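Local structure of phenol hydroxylase component phL (3U52) at residues D223-D235 with V246-K258. The protein is probably the beta-type subunit of the hydroxylase of a multicomponent phenol hydroxylase, a bacterial enzyme system that hydroxylates phenol. Sequence-based numbering, arbitrary orientation.
With XE (xenon), chain B.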
ATOM      1  N   ASP D 223      -8.559 -30.465 -22.471  1.00 26.85           N
ATOM      2  CA  ASP D 223      -9.292 -29.662 -21.488  1.00 27.44           C
ATOM      3  C   ASP D 223     -10.690 -29.299 -21.975  1.00 26.82           C
ATOM      4  O   ASP D 223     -11.617 -29.265 -21.181  1.00 26.54           O
ATOM      5  CB  ASP D 223      -8.508 -28.381 -21.145  1.00 28.16           C
ATOM      6  CG  ASP D 223      -7.198 -28.667 -20.374  1.00 33.02           C
ATOM      7  OD1 ASP D 223      -6.866 -29.847 -20.057  1.00 37.45           O
ATOM      8  OD2 ASP D 223      -6.452 -27.691 -20.096  1.00 36.70           O
ATOM      9  N   GLY D 224     -10.839 -29.027 -23.269  1.00 26.35           N
ATOM     10  CA  GLY D 224     -12.103 -28.575 -23.806  1.00 27.02           C
ATOM     11  C   GLY D 224     -13.177 -29.643 -23.916  1.00 27.55           C
ATOM     12  O   GLY D 224     -14.344 -29.340 -24.220  1.00 28.57           O
ATOM     13  N   MET D 225     -12.794 -30.893 -23.688  1.00 27.42           N
ATOM     14  CA  MET D 225     -13.748 -31.989 -23.608  1.00 28.01           C
ATOM     15  C   MET D 225     -13.791 -32.476 -22.181  1.00 27.62           C
ATOM     16  O   MET D 225     -14.880 -32.717 -21.650  1.00 28.01           O
ATOM     17  CB  MET D 225     -13.315 -33.145 -24.533  1.00 29.09           C
ATOM     18  CG  MET D 225     -13.982 -33.135 -25.915  1.00 32.82           C
ATOM     19  SD  MET D 225     -13.556 -34.628 -26.855  1.00 42.74           S
ATOM     20  CE  MET D 225     -11.917 -34.187 -27.446  1.00 36.21           C
ATOM     21  N   MET D 226     -12.615 -32.600 -21.547  1.00 26.83           N
ATOM     22  CA  MET D 226     -12.534 -33.114 -20.169  1.00 27.22           C
ATOM     23  C   MET D 226     -13.275 -32.294 -19.104  1.00 26.26           C
ATOM     24  O   MET D 226     -14.004 -32.852 -18.272  1.00 24.69           O
ATOM     25  CB  MET D 226     -11.081 -33.272 -19.731  1.00 27.19           C
ATOM     26  CG  MET D 226     -10.941 -33.772 -18.308  1.00 30.30           C
ATOM     27  SD  MET D 226      -9.244 -34.203 -17.959  1.00 36.86           S
ATOM     28  CE  MET D 226      -8.543 -32.532 -17.884  1.00 31.62           C
ATOM     29  N   TYR D 227     -13.015 -30.990 -19.084  1.00 25.89           N
ATOM     30  CA  TYR D 227     -13.618 -30.127 -18.083  1.00 27.00           C
ATOM     31  C   TYR D 227     -15.148 -30.133 -18.153  1.00 26.54           C
ATOM     32  O   TYR D 227     -15.774 -30.328 -17.138  1.00 27.25           O
ATOM     33  CB  TYR D 227     -12.991 -28.716 -18.126  1.00 27.25           C
ATOM     34  CG  TYR D 227     -11.794 -28.674 -17.229  1.00 27.63           C
ATOM     35  CD1 TYR D 227     -10.595 -29.220 -17.633  1.00 26.01           C
ATOM     36  CD2 TYR D 227     -11.898 -28.164 -15.919  1.00 31.04           C
ATOM     37  CE1 TYR D 227      -9.495 -29.227 -16.800  1.00 30.25           C
ATOM     38  CE2 TYR D 227     -10.806 -28.162 -15.058  1.00 30.04           C
ATOM     39  CZ  TYR D 227      -9.621 -28.699 -15.509  1.00 30.64           C
ATOM     40  OH  TYR D 227      -8.545 -28.690 -14.681  1.00 34.94           O
ATOM     41  N   PRO D 228     -15.750 -29.919 -19.355  1.00 27.01           N
ATOM     42  CA  PRO D 228     -17.225 -30.081 -19.392  1.00 27.42           C
ATOM     43  C   PRO D 228     -17.708 -31.469 -18.967  1.00 28.05           C
ATOM     44  O   PRO D 228     -18.640 -31.558 -18.177  1.00 28.17           O
ATOM     45  CB  PRO D 228     -17.589 -29.780 -20.858  1.00 27.08           C
ATOM     46  CG  PRO D 228     -16.403 -28.831 -21.344  1.00 26.36           C
ATOM     47  CD  PRO D 228     -15.209 -29.497 -20.676  1.00 25.54           C
ATOM     48  N   LEU D 229     -17.057 -32.535 -19.442  1.00 27.21           N
ATOM     49  CA  LEU D 229     -17.497 -33.886 -19.085  1.00 26.49           C
ATOM     50  C   LEU D 229     -17.476 -34.087 -17.586  1.00 26.46           C
ATOM     51  O   LEU D 229     -18.442 -34.564 -16.999  1.00 26.46           O
ATOM     52  CB  LEU D 229     -16.632 -34.969 -19.757  1.00 25.35           C
ATOM     53  CG  LEU D 229     -16.961 -36.435 -19.411  1.00 26.19           C
ATOM     54  CD1 LEU D 229     -18.360 -36.825 -19.880  1.00 22.12           C
ATOM     55  CD2 LEU D 229     -15.910 -37.345 -20.041  1.00 28.25           C
ATOM     56  N   VAL D 230     -16.360 -33.723 -16.971  1.00 26.53           N
ATOM     57  CA  VAL D 230     -16.154 -33.987 -15.543  1.00 27.22           C
ATOM     58  C   VAL D 230     -16.886 -32.994 -14.595  1.00 28.16           C
ATOM     59  O   VAL D 230     -17.621 -33.410 -13.678  1.00 28.24           O
ATOM     60  CB  VAL D 230     -14.657 -34.090 -15.197  1.00 26.53           C
ATOM     61  CG1 VAL D 230     -14.482 -34.344 -13.683  1.00 27.28           C
ATOM     62  CG2 VAL D 230     -14.006 -35.223 -15.980  1.00 24.90           C
ATOM     63  N   TYR D 231     -16.683 -31.693 -14.807  1.00 28.87           N
ATOM     64  CA  TYR D 231     -17.167 -30.715 -13.821  1.00 28.63           C
ATOM     65  C   TYR D 231     -18.531 -30.154 -14.139  1.00 30.18           C
ATOM     66  O   TYR D 231     -19.076 -29.398 -13.321  1.00 31.08           O
ATOM     67  CB  TYR D 231     -16.130 -29.599 -13.583  1.00 28.96           C
ATOM     68  CG  TYR D 231     -14.801 -30.163 -13.123  1.00 25.55           C
ATOM     69  CD1 TYR D 231     -13.747 -30.302 -13.998  1.00 26.44           C
ATOM     70  CD2 TYR D 231     -14.645 -30.630 -11.836  1.00 26.25           C
ATOM     71  CE1 TYR D 231     -12.514 -30.864 -13.572  1.00 25.06           C
ATOM     72  CE2 TYR D 231     -13.444 -31.171 -11.409  1.00 26.12           C
ATOM     73  CZ  TYR D 231     -12.391 -31.284 -12.277  1.00 24.61           C
ATOM     74  OH  TYR D 231     -11.220 -31.848 -11.807  1.00 29.58           O
ATOM     75  N   ASP D 232     -19.075 -30.507 -15.297  1.00 30.80           N
ATOM     76  CA  ASP D 232     -20.462 -30.245 -15.607  1.00 33.19           C
ATOM     77  C   ASP D 232     -21.289 -31.512 -15.624  1.00 33.34           C
ATOM     78  O   ASP D 232     -22.195 -31.670 -14.807  1.00 33.87           O
ATOM     79  CB  ASP D 232     -20.604 -29.564 -16.947  1.00 33.27           C
ATOM     80  CG  ASP D 232     -20.406 -28.060 -16.868  1.00 40.94           C
ATOM     81  OD1 ASP D 232     -20.275 -27.504 -15.740  1.00 46.98           O
ATOM     82  OD2 ASP D 232     -20.356 -27.422 -17.957  1.00 47.97           O
ATOM     83  N   LYS D 233     -20.988 -32.409 -16.567  1.00 33.14           N
ATOM     84  CA  LYS D 233     -21.830 -33.600 -16.756  1.00 33.28           C
ATOM     85  C   LYS D 233     -21.700 -34.640 -15.646  1.00 33.68           C
ATOM     86  O   LYS D 233     -22.709 -35.011 -15.043  1.00 33.38           O
ATOM     87  CB  LYS D 233     -21.678 -34.164 -18.181  1.00 33.10           C
ATOM     88  CG  LYS D 233     -22.246 -33.149 -19.146  1.00 33.38           C
ATOM     89  CD  LYS D 233     -21.901 -33.440 -20.567  1.00 39.65           C
ATOM     90  CE  LYS D 233     -21.764 -32.174 -21.423  1.00 41.70           C
ATOM     91  NZ  LYS D 233     -23.033 -31.404 -21.558  1.00 44.28           N
ATOM     92  N   MET D 234     -20.479 -35.073 -15.327  1.00 33.93           N
ATOM     93  CA  MET D 234     -20.291 -35.931 -14.170  1.00 34.22           C
ATOM     94  C   MET D 234     -20.793 -35.255 -12.892  1.00 34.79           C
ATOM     95  O   MET D 234     -21.405 -35.917 -12.040  1.00 35.37           O
ATOM     96  CB  MET D 234     -18.835 -36.313 -14.035  1.00 34.49           C
ATOM     97  CG  MET D 234     -18.601 -37.683 -13.497  1.00 37.54           C
ATOM     98  SD  MET D 234     -16.903 -38.288 -13.867  1.00 47.11           S
ATOM     99  CE  MET D 234     -16.868 -38.035 -15.648  1.00 35.53           C
ATOM    100  N   ASP D 235     -20.567 -33.940 -12.760  1.00 34.29           N
ATOM    101  CA  ASP D 235     -20.982 -33.204 -11.563  1.00 35.02           C
ATOM    102  C   ASP D 235     -22.504 -33.337 -11.299  1.00 35.28           C
ATOM    103  O   ASP D 235     -22.938 -33.617 -10.174  1.00 34.57           O
ATOM    104  CB  ASP D 235     -20.539 -31.740 -11.656  1.00 35.33           C
ATOM    105  CG  ASP D 235     -20.925 -30.913 -10.419  1.00 36.80           C
ATOM    106  OD1 ASP D 235     -20.319 -31.112  -9.356  1.00 36.24           O
ATOM    107  OD2 ASP D 235     -21.821 -30.047 -10.532  1.00 39.79           O
ATOM    108  N   VAL D 246     -19.524 -32.999  -3.028  1.00 33.11           N
ATOM    109  CA  VAL D 246     -18.247 -32.704  -3.713  1.00 32.43           C
ATOM    110  C   VAL D 246     -18.330 -31.538  -4.700  1.00 31.05           C
ATOM    111  O   VAL D 246     -17.312 -31.010  -5.066  1.00 30.81           O
ATOM    112  CB  VAL D 246     -17.615 -33.936  -4.449  1.00 33.27           C
ATOM    113  CG1 VAL D 246     -17.597 -35.146  -3.541  1.00 33.52           C
ATOM    114  CG2 VAL D 246     -18.356 -34.217  -5.715  1.00 33.83           C
ATOM    115  N   SER D 247     -19.527 -31.138  -5.122  1.00 30.12           N
ATOM    116  CA  SER D 247     -19.715 -29.960  -5.982  1.00 29.56           C
ATOM    117  C   SER D 247     -19.135 -28.666  -5.409  1.00 29.21           C
ATOM    118  O   SER D 247     -18.704 -27.792  -6.141  1.00 27.85           O
ATOM    119  CB  SER D 247     -21.191 -29.689  -6.221  1.00 30.13           C
ATOM    120  OG  SER D 247     -21.735 -30.543  -7.186  1.00 32.96           O
ATOM    121  N   MET D 248     -19.195 -28.514  -4.099  1.00 29.64           N
ATOM    122  CA  MET D 248     -18.699 -27.298  -3.517  1.00 31.02           C
ATOM    123  C   MET D 248     -17.185 -27.328  -3.532  1.00 30.45           C
ATOM    124  O   MET D 248     -16.540 -26.267  -3.535  1.00 30.80           O
ATOM    125  CB  MET D 248     -19.276 -27.060  -2.107  1.00 31.70           C
ATOM    126  CG  MET D 248     -18.871 -28.065  -1.030  1.00 36.64           C
ATOM    127  SD  MET D 248     -19.680 -27.651   0.589  1.00 49.14           S
ATOM    128  CE  MET D 248     -21.330 -28.288   0.378  1.00 43.67           C
ATOM    129  N   LEU D 249     -16.612 -28.530  -3.582  1.00 29.03           N
ATOM    130  CA  LEU D 249     -15.141 -28.666  -3.675  1.00 27.86           C
ATOM    131  C   LEU D 249     -14.574 -28.459  -5.072  1.00 27.51           C
ATOM    132  O   LEU D 249     -13.402 -28.184  -5.233  1.00 28.56           O
ATOM    133  CB  LEU D 249     -14.688 -29.991  -3.063  1.00 27.95           C
ATOM    134  CG  LEU D 249     -15.221 -30.240  -1.644  1.00 27.53           C
ATOM    135  CD1 LEU D 249     -14.738 -31.601  -1.140  1.00 28.83           C
ATOM    136  CD2 LEU D 249     -14.747 -29.114  -0.685  1.00 27.33           C
ATOM    137  N   THR D 250     -15.408 -28.547  -6.094  1.00 26.67           N
ATOM    138  CA  THR D 250     -14.922 -28.451  -7.464  1.00 25.85           C
ATOM    139  C   THR D 250     -15.383 -27.159  -8.104  1.00 24.86           C
ATOM    140  O   THR D 250     -15.303 -26.995  -9.324  1.00 23.84           O
ATOM    141  CB  THR D 250     -15.421 -29.665  -8.289  1.00 25.67           C
ATOM    142  OG1 THR D 250     -16.836 -29.732  -8.158  1.00 28.37           O
ATOM    143  CG2 THR D 250     -14.814 -30.999  -7.731  1.00 23.83           C
ATOM    144  N   GLU D 251     -15.889 -26.219  -7.298  1.00 23.58           N
ATOM    145  CA  GLU D 251     -16.370 -24.983  -7.893  1.00 24.47           C
ATOM    146  C   GLU D 251     -15.154 -24.183  -8.386  1.00 23.08           C
ATOM    147  O   GLU D 251     -15.228 -23.481  -9.368  1.00 23.08           O
ATOM    148  CB  GLU D 251     -17.239 -24.169  -6.893  1.00 25.22           C
ATOM    149  CG  GLU D 251     -17.986 -22.925  -7.499  1.00 28.78           C
ATOM    150  CD  GLU D 251     -19.117 -23.225  -8.521  1.00 33.78           C
ATOM    151  OE1 GLU D 251     -19.601 -24.378  -8.653  1.00 35.55           O
ATOM    152  OE2 GLU D 251     -19.546 -22.268  -9.193  1.00 35.37           O
ATOM    153  N   PHE D 252     -14.036 -24.289  -7.691  1.00 22.30           N
ATOM    154  CA  PHE D 252     -12.825 -23.642  -8.150  1.00 23.83           C
ATOM    155  C   PHE D 252     -12.568 -24.008  -9.644  1.00 22.68           C
ATOM    156  O   PHE D 252     -12.307 -23.140 -10.478  1.00 23.87           O
ATOM    157  CB  PHE D 252     -11.643 -24.034  -7.246  1.00 24.07           C
ATOM    158  CG  PHE D 252     -10.357 -23.340  -7.607  1.00 26.37           C
ATOM    159  CD1 PHE D 252      -9.972 -22.160  -6.929  1.00 27.32           C
ATOM    160  CD2 PHE D 252      -9.522 -23.855  -8.618  1.00 28.66           C
ATOM    161  CE1 PHE D 252      -8.755 -21.491  -7.253  1.00 29.13           C
ATOM    162  CE2 PHE D 252      -8.304 -23.201  -8.970  1.00 30.16           C
ATOM    163  CZ  PHE D 252      -7.930 -22.000  -8.299  1.00 27.83           C
ATOM    164  N   MET D 253     -12.707 -25.296  -9.977  1.00 23.23           N
ATOM    165  CA  MET D 253     -12.407 -25.824 -11.318  1.00 22.24           C
ATOM    166  C   MET D 253     -13.388 -25.293 -12.349  1.00 22.01           C
ATOM    167  O   MET D 253     -12.991 -25.007 -13.492  1.00 21.97           O
ATOM    168  CB  MET D 253     -12.458 -27.363 -11.323  1.00 23.37           C
ATOM    169  CG  MET D 253     -11.345 -28.094 -10.595  1.00 24.09           C
ATOM    170  SD  MET D 253     -11.307 -27.910  -8.816  1.00 30.59           S
ATOM    171  CE  MET D 253     -10.960 -29.631  -8.375  1.00 25.11           C
ATOM    172  N   ARG D 254     -14.671 -25.170 -11.999  1.00 20.75           N
ATOM    173  CA  ARG D 254     -15.626 -24.562 -12.949  1.00 21.44           C
ATOM    174  C   ARG D 254     -15.375 -23.074 -13.235  1.00 22.19           C
ATOM    175  O   ARG D 254     -15.428 -22.633 -14.408  1.00 20.89           O
ATOM    176  CB  ARG D 254     -17.098 -24.798 -12.551  1.00 21.39           C
ATOM    177  CG  ARG D 254     -17.576 -26.229 -12.785  1.00 19.15           C
ATOM    178  CD  ARG D 254     -19.064 -26.426 -12.335  1.00 23.63           C
ATOM    179  NE  ARG D 254     -19.168 -26.317 -10.878  1.00 21.90           N
ATOM    180  CZ  ARG D 254     -18.933 -27.327 -10.053  1.00 23.95           C
ATOM    181  NH1 ARG D 254     -18.636 -28.513 -10.565  1.00 24.42           N
ATOM    182  NH2 ARG D 254     -18.998 -27.152  -8.718  1.00 24.48           N
ATOM    183  N   ASP D 255     -15.111 -22.297 -12.175  1.00 21.83           N
ATOM    184  CA  ASP D 255     -14.741 -20.898 -12.339  1.00 23.31           C
ATOM    185  C   ASP D 255     -13.435 -20.751 -13.148  1.00 21.87           C
ATOM    186  O   ASP D 255     -13.344 -19.899 -14.041  1.00 21.49           O
ATOM    187  CB  ASP D 255     -14.571 -20.231 -10.940  1.00 24.51           C
ATOM    188  CG  ASP D 255     -15.937 -19.915 -10.254  1.00 31.23           C
ATOM    189  OD1 ASP D 255     -16.986 -20.008 -10.947  1.00 36.94           O
ATOM    190  OD2 ASP D 255     -15.965 -19.607  -9.019  1.00 35.33           O
ATOM    191  N   TRP D 256     -12.423 -21.552 -12.805  1.00 20.96           N
ATOM    192  CA  TRP D 256     -11.136 -21.551 -13.529  1.00 21.20           C
ATOM    193  C   TRP D 256     -11.339 -21.799 -15.038  1.00 21.43           C
ATOM    194  O   TRP D 256     -10.826 -21.062 -15.900  1.00 20.02           O
ATOM    195  CB  TRP D 256     -10.148 -22.598 -12.939  1.00 20.94           C
ATOM    196  CG  TRP D 256      -8.900 -22.710 -13.761  1.00 21.26           C
ATOM    197  CD1 TRP D 256      -7.806 -21.893 -13.686  1.00 20.54           C
ATOM    198  CD2 TRP D 256      -8.652 -23.610 -14.871  1.00 22.92           C
ATOM    199  NE1 TRP D 256      -6.874 -22.256 -14.639  1.00 21.13           N
ATOM    200  CE2 TRP D 256      -7.354 -23.308 -15.369  1.00 22.11           C
ATOM    201  CE3 TRP D 256      -9.365 -24.686 -15.440  1.00 24.37           C
ATOM    202  CZ2 TRP D 256      -6.769 -24.018 -16.434  1.00 23.82           C
ATOM    203  CZ3 TRP D 256      -8.793 -25.377 -16.524  1.00 22.79           C
ATOM    204  CH2 TRP D 256      -7.507 -25.024 -17.013  1.00 23.68           C
ATOM    205  N   TYR D 257     -12.108 -22.836 -15.344  1.00 21.28           N
ATOM    206  CA  TYR D 257     -12.358 -23.239 -16.712  1.00 22.79           C
ATOM    207  C   TYR D 257     -13.016 -22.161 -17.506  1.00 23.51           C
ATOM    208  O   TYR D 257     -12.558 -21.870 -18.613  1.00 22.62           O
ATOM    209  CB  TYR D 257     -13.197 -24.502 -16.790  1.00 22.71           C
ATOM    210  CG  TYR D 257     -13.394 -24.962 -18.207  1.00 25.74           C
ATOM    211  CD1 TYR D 257     -12.318 -25.394 -18.962  1.00 26.34           C
ATOM    212  CD2 TYR D 257     -14.664 -24.910 -18.806  1.00 26.83           C
ATOM    213  CE1 TYR D 257     -12.486 -25.809 -20.258  1.00 26.98           C
ATOM    214  CE2 TYR D 257     -14.853 -25.323 -20.115  1.00 26.98           C
ATOM    215  CZ  TYR D 257     -13.742 -25.778 -20.830  1.00 29.31           C
ATOM    216  OH  TYR D 257     -13.848 -26.184 -22.113  1.00 27.03           O
ATOM    217  N   LYS D 258     -14.070 -21.552 -16.954  1.00 23.95           N
ATOM    218  CA  LYS D 258     -14.770 -20.456 -17.633  1.00 26.62           C
ATOM    219  C   LYS D 258     -13.825 -19.305 -17.990  1.00 26.48           C
ATOM    220  O   LYS D 258     -13.892 -18.741 -19.099  1.00 26.85           O
ATOM    221  CB  LYS D 258     -15.906 -19.919 -16.742  1.00 27.82           C
ATOM    222  CG  LYS D 258     -17.095 -20.875 -16.672  1.00 34.62           C
ATOM    223  CD  LYS D 258     -17.676 -21.058 -18.133  1.00 44.76           C
ATOM    224  CE  LYS D 258     -17.938 -22.534 -18.553  1.00 48.14           C
ATOM    225  NZ  LYS D 258     -19.378 -22.950 -18.458  1.00 51.52           N
TER
HETATM  226 XE    XE B 335     -16.836 -26.897 -16.762  1.00 49.12          XE
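Tyr-227 and Tyr-257 meet where two neighbouring helices of this all-helical subunit form a roughly antiparallel pair, the axes of 223-235 and 251-258 running at 138° with a closest approach of 10.1 Å. On the tight inward side Tyr-257 enters knob-into-hole among Asp-223, Gly-224, Tyr-227 and Pro-228, and Tyr-227 CB lies 3.7 Å from the Tyr-257 ring centroid, a CH-pi contact over the face. Trp-256 CZ3 covers a face of the Tyr-227 ring, 3.6 Å from Tyr-227 CZ, while the Tyr-227 hydroxyl is hydrogen-bonded to Glu-130. With CG anti to the carbonyl carbon (chi1 -57°), the Tyr-231 ring is clamped between Met-253 CB and Val-230 CG1, each centred over an opposite face. The looser side holds partly exposed Asp-232 and Arg-254, and there xenon touches Asp-232 OD1 and Tyr-257 CD2. Arg-254 bends at chi3; Glu-251 OE1 takes its NE and NH2, and NH1 reaches Tyr-231 O (2.9 Å, 156°) and, in a salt bridge, Asp-235 OD1 (3.3 Å). A methionine here would probably leave the Tyr-231 carbonyl without this donor, Glu-251 without its mate and Asp-235, also paired with Arg-105 of the second subunit, one cation poorer. Ser-247 OG meets Asp-235 OD1 syn at 2.7 Å.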